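Local coordinates for protein phosphoserine aminotransferase (Bacillus circulans, PDB 2C0R) that catalyses the reversible, pyridoxal-phosphate-dependent transfer of an amino group between glutamate and 3-phosphohydroxypyruvate, making phosphoserine on the pathway to serine, at residues Leu131-Leu139 with Ala157-Val168; Glu3-Gly11 with Gln319-Gly327. The protein carries 1 engineered substitution. All coordinates share one frame; numbering follows the deposited sequence.

Contact 1 of 2, residues Leu131-Leu139 with Ala157-Val168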
loop_
_atom_site.group_PDB
_atom_site.type_symbol
_atom_site.label_atom_id
_atom_site.label_comp_id
_atom_site.label_asym_id
_atom_site.label_seq_id
_atom_site.Cartn_x
_atom_site.Cartn_y
_atom_site.Cartn_z
ATOM N N LEU A 131 17.738 -2.755 -27.563
ATOM C CA LEU A 131 18.123 -3.419 -26.317
ATOM C C LEU A 131 19.492 -4.065 -26.462
ATOM O O LEU A 131 19.889 -4.493 -27.545
ATOM C CB LEU A 131 17.117 -4.512 -25.989
ATOM C CG LEU A 131 15.777 -3.984 -25.491
ATOM C CD1 LEU A 131 14.697 -5.048 -25.625
ATOM C CD2 LEU A 131 15.971 -3.482 -24.073
ATOM N N PRO A 132 20.213 -4.165 -25.380
ATOM C CA PRO A 132 21.467 -4.907 -25.404
ATOM C C PRO A 132 21.142 -6.357 -25.713
ATOM O O PRO A 132 20.205 -6.950 -25.201
ATOM C CB PRO A 132 22.020 -4.804 -24.005
ATOM C CG PRO A 132 21.014 -4.076 -23.197
ATOM C CD PRO A 132 19.873 -3.613 -24.051
ATOM N N LYS A 133 21.960 -6.932 -26.585
ATOM C CA LYS A 133 21.910 -8.379 -26.738
ATOM C C LYS A 133 22.389 -9.066 -25.459
ATOM O O LYS A 133 23.214 -8.510 -24.699
ATOM C CB LYS A 133 22.816 -8.803 -27.891
ATOM C CG LYS A 133 22.425 -8.211 -29.229
ATOM C CD LYS A 133 23.433 -8.580 -30.331
ATOM C CE LYS A 133 22.988 -8.134 -31.717
ATOM N NZ LYS A 133 23.649 -8.853 -32.846
ATOM N N LEU A 134 21.926 -10.295 -25.238
ATOM C CA LEU A 134 22.305 -10.965 -23.979
ATOM C C LEU A 134 23.813 -11.140 -23.868
ATOM O O LEU A 134 24.375 -11.101 -22.753
ATOM C CB LEU A 134 21.529 -12.281 -23.859
ATOM C CG LEU A 134 20.022 -12.178 -23.637
ATOM C CD1 LEU A 134 19.444 -13.500 -23.152
ATOM C CD2 LEU A 134 19.653 -11.072 -22.647
ATOM N N GLN A 135 24.497 -11.290 -25.003
ATOM C CA GLN A 135 25.946 -11.495 -25.126
ATOM C C GLN A 135 26.730 -10.287 -24.631
ATOM O O GLN A 135 27.892 -10.382 -24.245
ATOM C CB GLN A 135 26.306 -11.775 -26.579
ATOM N N GLU A 136 26.051 -9.128 -24.655
ATOM C CA GLU A 136 26.714 -7.907 -24.228
ATOM C C GLU A 136 26.650 -7.756 -22.708
ATOM O O GLU A 136 27.342 -6.847 -22.234
ATOM C CB GLU A 136 26.125 -6.626 -24.816
ATOM C CG GLU A 136 25.946 -6.546 -26.307
ATOM C CD GLU A 136 25.012 -5.411 -26.657
ATOM O OE1 GLU A 136 25.049 -4.351 -25.999
ATOM O OE2 GLU A 136 24.217 -5.603 -27.582
ATOM N N ILE A 137 25.872 -8.547 -21.985
ATOM C CA ILE A 137 25.823 -8.384 -20.520
ATOM C C ILE A 137 27.035 -8.980 -19.836
ATOM O O ILE A 137 27.326 -10.153 -19.931
ATOM C CB ILE A 137 24.556 -9.019 -19.927
ATOM C CG1 ILE A 137 23.327 -8.426 -20.570
ATOM C CG2 ILE A 137 24.601 -8.877 -18.408
ATOM C CD1 ILE A 137 21.991 -9.047 -20.249
ATOM N N GLN A 138 27.800 -8.132 -19.156
ATOM C CA GLN A 138 29.027 -8.691 -18.547
ATOM C C GLN A 138 29.095 -8.255 -17.099
ATOM O O GLN A 138 29.129 -7.056 -16.870
ATOM C CB GLN A 138 30.239 -8.229 -19.345
ATOM N N LEU A 139 29.148 -9.174 -16.149
ATOM C CA LEU A 139 29.118 -8.892 -14.731
ATOM C C LEU A 139 30.475 -8.568 -14.175
ATOM O O LEU A 139 31.505 -9.162 -14.460
ATOM C CB LEU A 139 28.499 -10.136 -14.063
ATOM C CG LEU A 139 27.031 -10.364 -14.456
ATOM C CD1 LEU A 139 26.455 -11.584 -13.762
ATOM C CD2 LEU A 139 26.261 -9.101 -14.104
ATOM N N ALA A 157 10.303 -0.790 -24.835
ATOM C CA ALA A 157 11.215 -1.848 -25.205
ATOM C C ALA A 157 10.997 -3.020 -24.242
ATOM O O ALA A 157 10.618 -2.834 -23.070
ATOM C CB ALA A 157 12.677 -1.426 -25.163
ATOM N N GLN A 158 11.256 -4.231 -24.709
ATOM C CA GLN A 158 11.015 -5.417 -23.900
ATOM C C GLN A 158 11.985 -6.536 -24.268
ATOM O O GLN A 158 12.177 -6.829 -25.473
ATOM C CB GLN A 158 9.570 -5.887 -24.166
ATOM C CG GLN A 158 9.219 -7.091 -23.271
ATOM C CD GLN A 158 7.765 -7.472 -23.564
ATOM O OE1 GLN A 158 7.274 -7.288 -24.717
ATOM N NE2 GLN A 158 7.056 -7.975 -22.553
ATOM N N PHE A 159 12.583 -7.167 -23.281
ATOM C CA PHE A 159 13.362 -8.372 -23.537
ATOM C C PHE A 159 12.471 -9.553 -23.861
ATOM O O PHE A 159 11.451 -9.762 -23.213
ATOM C CB PHE A 159 14.201 -8.787 -22.304
ATOM C CG PHE A 159 15.386 -7.894 -22.041
ATOM C CD1 PHE A 159 15.414 -6.976 -21.021
ATOM C CD2 PHE A 159 16.525 -7.977 -22.878
ATOM C CE1 PHE A 159 16.517 -6.171 -20.776
ATOM C CE2 PHE A 159 17.637 -7.172 -22.631
ATOM C CZ PHE A 159 17.635 -6.249 -21.585
ATOM N N LYS A 160 12.927 -10.305 -24.862
ATOM C CA LYS A 160 12.214 -11.548 -25.170
ATOM C C LYS A 160 12.787 -12.737 -24.413
ATOM O O LYS A 160 12.174 -13.784 -24.366
ATOM C CB LYS A 160 12.317 -11.914 -26.647
ATOM C CG LYS A 160 11.805 -10.773 -27.544
ATOM C CD LYS A 160 11.938 -11.295 -28.991
ATOM C CE LYS A 160 12.130 -10.127 -29.953
ATOM N NZ LYS A 160 10.918 -9.298 -29.958
ATOM N N ALA A 161 13.980 -12.590 -23.871
ATOM C CA ALA A 161 14.664 -13.678 -23.197
ATOM C C ALA A 161 15.651 -13.060 -22.211
ATOM O O ALA A 161 16.045 -11.905 -22.367
ATOM C CB ALA A 161 15.434 -14.562 -24.173
ATOM N N PHE A 162 16.028 -13.841 -21.228
ATOM C CA PHE A 162 16.844 -13.417 -20.099
ATOM C C PHE A 162 18.141 -14.230 -20.064
ATOM O O PHE A 162 18.193 -15.388 -20.495
ATOM C CB PHE A 162 16.058 -13.621 -18.809
ATOM C CG PHE A 162 14.698 -12.925 -18.890
ATOM C CD1 PHE A 162 13.543 -13.688 -18.919
ATOM C CD2 PHE A 162 14.632 -11.545 -18.921
ATOM C CE1 PHE A 162 12.299 -13.079 -18.967
ATOM C CE2 PHE A 162 13.369 -10.960 -19.017
ATOM C CZ PHE A 162 12.197 -11.704 -19.067
ATOM N N PRO A 163 19.159 -13.571 -19.532
ATOM C CA PRO A 163 20.504 -14.167 -19.519
ATOM C C PRO A 163 20.612 -15.199 -18.409
ATOM O O PRO A 163 19.880 -15.197 -17.417
ATOM C CB PRO A 163 21.387 -12.972 -19.172
ATOM C CG PRO A 163 20.502 -12.215 -18.211
ATOM C CD PRO A 163 19.127 -12.237 -18.882
ATOM N N ASP A 164 21.568 -16.093 -18.591
ATOM C CA ASP A 164 21.872 -17.068 -17.545
ATOM C C ASP A 164 23.064 -16.510 -16.779
ATOM O O ASP A 164 24.113 -16.291 -17.380
ATOM C CB ASP A 164 22.118 -18.448 -18.129
ATOM C CG ASP A 164 20.932 -19.110 -18.801
ATOM O OD1 ASP A 164 19.784 -19.063 -18.271
ATOM O OD2 ASP A 164 21.110 -19.724 -19.891
ATOM N N THR A 165 22.900 -16.263 -15.505
ATOM C CA THR A 165 23.927 -15.538 -14.747
ATOM C C THR A 165 24.697 -16.455 -13.831
ATOM O O THR A 165 25.466 -15.966 -13.010
ATOM C CB THR A 165 23.248 -14.396 -13.965
ATOM O OG1 THR A 165 22.193 -14.919 -13.151
ATOM C CG2 THR A 165 22.584 -13.440 -14.967
ATOM N N GLY A 166 24.496 -17.748 -13.971
ATOM C CA GLY A 166 25.255 -18.716 -13.154
ATOM C C GLY A 166 24.957 -18.495 -11.679
ATOM O O GLY A 166 23.801 -18.387 -11.264
ATOM N N SER A 167 26.000 -18.405 -10.855
ATOM C CA SER A 167 25.815 -18.293 -9.420
ATOM C C SER A 167 25.479 -16.867 -9.010
ATOM O O SER A 167 25.207 -16.607 -7.821
ATOM C CB SER A 167 27.078 -18.746 -8.691
ATOM O OG SER A 167 28.095 -17.812 -9.035
ATOM N N VAL A 168 25.430 -15.902 -9.917
ATOM C CA VAL A 168 24.928 -14.575 -9.539
ATOM C C VAL A 168 23.426 -14.504 -9.664
ATOM O O VAL A 168 22.895 -14.832 -10.715
ATOM C CB VAL A 168 25.611 -13.520 -10.433
ATOM C CG1 VAL A 168 25.154 -12.107 -10.122
ATOM C CG2 VAL A 168 27.123 -13.689 -10.229
#
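Leu131 and Phe159 meet at the tight end of this contact, where the leucine methyl CD2 sits over one face of the ring, 4.3 Å from its centroid and offset toward the rim, a CH-pi contact. The leucine's first torsion (chi1 -73°) sets CG opposite the carbonyl carbon, which lets the fork straddle the 157-159 backbone and the ring: CD2 goes to the ring, while Leu131 CD1 drops onto the backbone, 3.1 Å from Gln158 O. CG also rests on the methyl of Ala157. At the ring's edge, near its plane, Pro132 O lies 3.6 Å from Phe159 CE2, so the phenyl is held by a methyl above and a carbonyl beside it. An alanine in place of Leu131 would probably leave that ring face without its methyl cover and open a gap above Ala157. Val98 and Thr100 also touch the buried ring, and Arg181 takes the carbonyl of Phe159.

Further along, Leu134 crosses Pro163 at about a right angle; Leu134 CD1 presses on the peptide carbon Phe162 C at 3.4 Å and its CD2 on the proline ring. Ile137 CD1 reaches the same ring at 4.1 Å from Pro163 CG. The outer part is looser: Leu139 and Val168 come tip to tip, with 3.9 Å between Leu139 CD1 and Val168 CG1, beside a type II' turn whose Gly166 and Ser167 are exposed. Lys133, Gln135 and Glu136 face solvent, though Glu136 OE2 accepts the backbone N-H of Lys133.

The whole is apolar packing of two largely irregular connections laid on strands 94-99, 117-122 and 143-149 of the seven-stranded mixed sheet, the core of the PLP-dependent aminotransferase fold.

Contact 2 of 2, residues Glu3-Gly11 with Gln319-Gly327. Engineered in segment 3-11: Glu3 (natural residue Lys).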
loop_
_atom_site.group_PDB
_atom_site.type_symbol
_atom_site.label_atom_id
_atom_site.label_comp_id
_atom_site.label_asym_id
_atom_site.label_seq_id
_atom_site.Cartn_x
_atom_site.Cartn_y
_atom_site.Cartn_z
ATOM N N GLU A 3 -21.034 2.606 -20.972
ATOM C CA GLU A 3 -19.974 2.402 -21.952
ATOM C C GLU A 3 -18.595 2.386 -21.284
ATOM O O GLU A 3 -18.326 3.173 -20.381
ATOM C CB GLU A 3 -20.018 3.523 -22.982
ATOM C CG GLU A 3 -19.024 3.291 -24.113
ATOM C CD GLU A 3 -19.015 4.380 -25.163
ATOM O OE1 GLU A 3 -19.374 5.538 -24.913
ATOM O OE2 GLU A 3 -18.601 4.053 -26.294
ATOM N N ARG A 4 -17.713 1.497 -21.700
ATOM C CA ARG A 4 -16.334 1.403 -21.163
ATOM C C ARG A 4 -15.407 2.286 -21.968
ATOM O O ARG A 4 -15.445 2.251 -23.210
ATOM C CB ARG A 4 -15.855 -0.049 -21.202
ATOM C CG ARG A 4 -16.554 -0.952 -20.183
ATOM C CD ARG A 4 -15.948 -0.763 -18.778
ATOM N NE ARG A 4 -14.708 -1.554 -18.666
ATOM C CZ ARG A 4 -13.791 -1.422 -17.706
ATOM N NH1 ARG A 4 -13.963 -0.514 -16.756
ATOM N NH2 ARG A 4 -12.707 -2.197 -17.683
ATOM N N ALA A 5 -14.556 3.055 -21.307
ATOM C CA ALA A 5 -13.546 3.828 -22.013
ATOM C C ALA A 5 -12.542 2.904 -22.698
ATOM O O ALA A 5 -12.256 1.799 -22.283
ATOM C CB ALA A 5 -12.848 4.737 -21.020
ATOM N N TYR A 6 -11.994 3.403 -23.817
ATOM C CA TYR A 6 -10.875 2.735 -24.452
ATOM C C TYR A 6 -9.631 3.142 -23.672
ATOM O O TYR A 6 -8.993 4.159 -23.968
ATOM C CB TYR A 6 -10.743 3.202 -25.887
ATOM C CG TYR A 6 -11.919 2.814 -26.755
ATOM C CD1 TYR A 6 -12.430 3.789 -27.622
ATOM C CD2 TYR A 6 -12.469 1.543 -26.737
ATOM C CE1 TYR A 6 -13.498 3.515 -28.456
ATOM C CE2 TYR A 6 -13.541 1.268 -27.570
ATOM C CZ TYR A 6 -14.041 2.247 -28.408
ATOM O OH TYR A 6 -15.108 1.950 -29.247
ATOM N N ASN A 7 -9.343 2.341 -22.658
ATOM C CA ASN A 7 -8.361 2.714 -21.640
ATOM C C ASN A 7 -6.979 2.189 -21.957
ATOM O O ASN A 7 -6.788 0.979 -21.835
ATOM C CB ASN A 7 -8.831 2.149 -20.306
ATOM C CG ASN A 7 -7.960 2.630 -19.151
ATOM O OD1 ASN A 7 -7.042 3.414 -19.389
ATOM N ND2 ASN A 7 -8.277 2.111 -17.961
ATOM N N PHE A 8 -6.091 3.102 -22.361
ATOM C CA PHE A 8 -4.701 2.780 -22.641
ATOM C C PHE A 8 -3.758 3.356 -21.587
ATOM O O PHE A 8 -2.575 3.509 -21.834
ATOM C CB PHE A 8 -4.316 3.303 -24.036
ATOM C CG PHE A 8 -4.943 2.435 -25.129
ATOM C CD1 PHE A 8 -6.160 2.833 -25.639
ATOM C CD2 PHE A 8 -4.327 1.303 -25.608
ATOM C CE1 PHE A 8 -6.765 2.081 -26.634
ATOM C CE2 PHE A 8 -4.920 0.528 -26.600
ATOM C CZ PHE A 8 -6.151 0.935 -27.126
ATOM N N ASN A 9 -4.260 3.596 -20.385
ATOM C CA ASN A 9 -3.449 4.074 -19.306
ATOM C C ASN A 9 -2.296 3.095 -19.019
ATOM O O ASN A 9 -2.432 1.871 -19.137
ATOM C CB ASN A 9 -4.273 4.157 -18.017
ATOM C CG ASN A 9 -5.051 5.438 -17.889
ATOM O OD1 ASN A 9 -6.123 5.468 -17.275
ATOM N ND2 ASN A 9 -4.521 6.514 -18.424
ATOM N N ALA A 10 -1.185 3.689 -18.601
ATOM C CA ALA A 10 0.088 2.996 -18.436
ATOM C C ALA A 10 0.268 2.490 -17.020
ATOM O O ALA A 10 1.230 1.780 -16.788
ATOM C CB ALA A 10 1.247 3.936 -18.804
ATOM N N GLY A 11 -0.604 2.803 -16.055
ATOM C CA GLY A 11 -0.265 2.381 -14.672
ATOM C C GLY A 11 -0.786 3.417 -13.683
ATOM O O GLY A 11 -0.177 4.503 -13.755
ATOM N N GLN A 319 -11.539 12.959 -27.351
ATOM C CA GLN A 319 -12.895 13.225 -27.792
ATOM C C GLN A 319 -13.607 11.996 -28.318
ATOM O O GLN A 319 -14.830 11.944 -28.412
ATOM C CB GLN A 319 -12.836 14.236 -28.944
ATOM C CG GLN A 319 -12.487 15.642 -28.509
ATOM C CD GLN A 319 -12.522 16.589 -29.702
ATOM O OE1 GLN A 319 -12.665 16.185 -30.873
ATOM N NE2 GLN A 319 -12.400 17.883 -29.395
ATOM N N GLU A 320 -12.813 10.997 -28.673
ATOM C CA GLU A 320 -13.404 9.735 -29.144
ATOM C C GLU A 320 -13.332 8.632 -28.087
ATOM O O GLU A 320 -13.547 7.461 -28.438
ATOM C CB GLU A 320 -12.706 9.230 -30.414
ATOM C CG GLU A 320 -12.626 10.275 -31.531
ATOM C CD GLU A 320 -14.034 10.686 -31.923
ATOM O OE1 GLU A 320 -14.219 11.828 -32.420
ATOM O OE2 GLU A 320 -14.917 9.829 -31.709
ATOM N N GLY A 321 -13.047 8.953 -26.826
ATOM C CA GLY A 321 -13.164 7.958 -25.755
ATOM C C GLY A 321 -11.883 7.265 -25.362
ATOM O O GLY A 321 -11.862 6.374 -24.514
ATOM N N PHE A 322 -10.756 7.652 -25.955
ATOM C CA PHE A 322 -9.478 7.116 -25.580
ATOM C C PHE A 322 -8.884 7.846 -24.380
ATOM O O PHE A 322 -8.965 9.062 -24.261
ATOM C CB PHE A 322 -8.470 7.243 -26.764
ATOM C CG PHE A 322 -8.945 6.396 -27.928
ATOM C CD1 PHE A 322 -9.718 6.973 -28.935
ATOM C CD2 PHE A 322 -8.608 5.057 -27.989
ATOM C CE1 PHE A 322 -10.154 6.198 -29.993
ATOM C CE2 PHE A 322 -9.073 4.286 -29.065
ATOM C CZ PHE A 322 -9.850 4.863 -30.054
ATOM N N VAL A 323 -8.272 7.025 -23.530
ATOM C CA VAL A 323 -7.634 7.538 -22.329
ATOM C C VAL A 323 -6.190 7.091 -22.285
ATOM O O VAL A 323 -5.902 5.889 -22.509
ATOM C CB VAL A 323 -8.411 7.003 -21.091
ATOM C CG1 VAL A 323 -7.722 7.403 -19.810
ATOM C CG2 VAL A 323 -9.854 7.513 -21.206
ATOM N N GLY A 324 -5.282 8.016 -21.994
ATOM C CA GLY A 324 -3.897 7.645 -21.627
ATOM C C GLY A 324 -2.909 7.501 -22.748
ATOM O O GLY A 324 -1.786 7.018 -22.496
ATOM N N LEU A 325 -3.200 7.914 -23.980
ATOM C CA LEU A 325 -2.280 7.678 -25.097
ATOM C C LEU A 325 -1.118 8.655 -25.137
ATOM O O LEU A 325 -0.143 8.394 -25.848
ATOM C CB LEU A 325 -3.037 7.763 -26.445
ATOM C CG LEU A 325 -4.036 6.642 -26.667
ATOM C CD1 LEU A 325 -4.925 6.905 -27.853
ATOM C CD2 LEU A 325 -3.322 5.299 -26.824
ATOM N N LYS A 326 -1.150 9.804 -24.479
ATOM C CA LYS A 326 0.001 10.712 -24.475
ATOM C C LYS A 326 1.220 10.022 -23.872
ATOM O O LYS A 326 1.036 9.436 -22.784
ATOM C CB LYS A 326 -0.350 11.943 -23.644
ATOM C CG LYS A 326 0.580 13.129 -23.743
ATOM C CD LYS A 326 0.110 14.272 -22.845
ATOM C CE LYS A 326 1.133 15.387 -22.719
ATOM N NZ LYS A 326 0.608 16.704 -23.166
ATOM N N GLY A 327 2.383 10.088 -24.499
ATOM C CA GLY A 327 3.611 9.416 -24.024
ATOM C C GLY A 327 3.994 9.992 -22.677
ATOM O O GLY A 327 3.505 11.061 -22.361
#
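Tyr6 pairs with Phe322 in a short parallel bridge, their side chains on the same face, and three backbone hydrogen bonds join their strands. Tyr6 N gives to Gly321 O at 3.1 Å, Val323 N to Tyr6 O at 3.0 Å, and Phe8 N to Val323 O at 2.8 Å. Tyr6 O also receives a CA-H...O contact from Phe322, so this carbonyl is met twice from the same strand.

The aromatic packing lies on the Tyr6 and Phe322 face of the bridge. Tyr6 CD1 sits over the Phe322 ring, 3.6 Å above its plane and toward the rim, and the two ring planes meet obliquely, at 34°. Phe8 runs alongside Phe322 and brings CE1 to that ring's edge, in its plane; Phe8 CB meets Leu325 CD2 at 3.6 Å. Helix 344-361 touches Tyr6, Phe8 and Leu325.

On the other face, Val323 spreads its methyls. With CG1 anti to the backbone N (chi1 175°), that methyl turns to the Asn9 side chain while Val323 CG2 meets Ala5 CB at 4.1 Å. Here Asn7 forms an Asx turn, Asn7 OD1 accepting Asn9 N at 3.0 Å from above the carbonyl plane. Its ND2 is bonded to Glu39 O of the second subunit, whose Met35 packs on Val323.

Gly321, at positive phi, ends helix 307-319 in a Schellman motif. One face thus packs aromatic and aliphatic groups against helices 307-319 and 344-361, while the face with Asn7 and Val323 meets the second subunit, consistent with a strand pair that links the chain's own packing to the dimer interface.

Both contacts are partly buried and lie on opposite sides of the chain's centre, about 33 Å apart between their centres, without touching. They share no helix or strand. Contact 1, nested in sequence inside the loop that contact 2 closes, joins neighbouring connections beside the large mixed sheet, and its two segments meet through apolar side chains with no backbone pairing. Contact 2 brings the N-terminal segment to one 308 residues later and relies on strand pairing as well as aromatic packing. Their settings differ too: the segments of 131-139 with 157-168 touch no other chain of the assembly, whereas 3-11 with 319-327 forms part of the dimer interface.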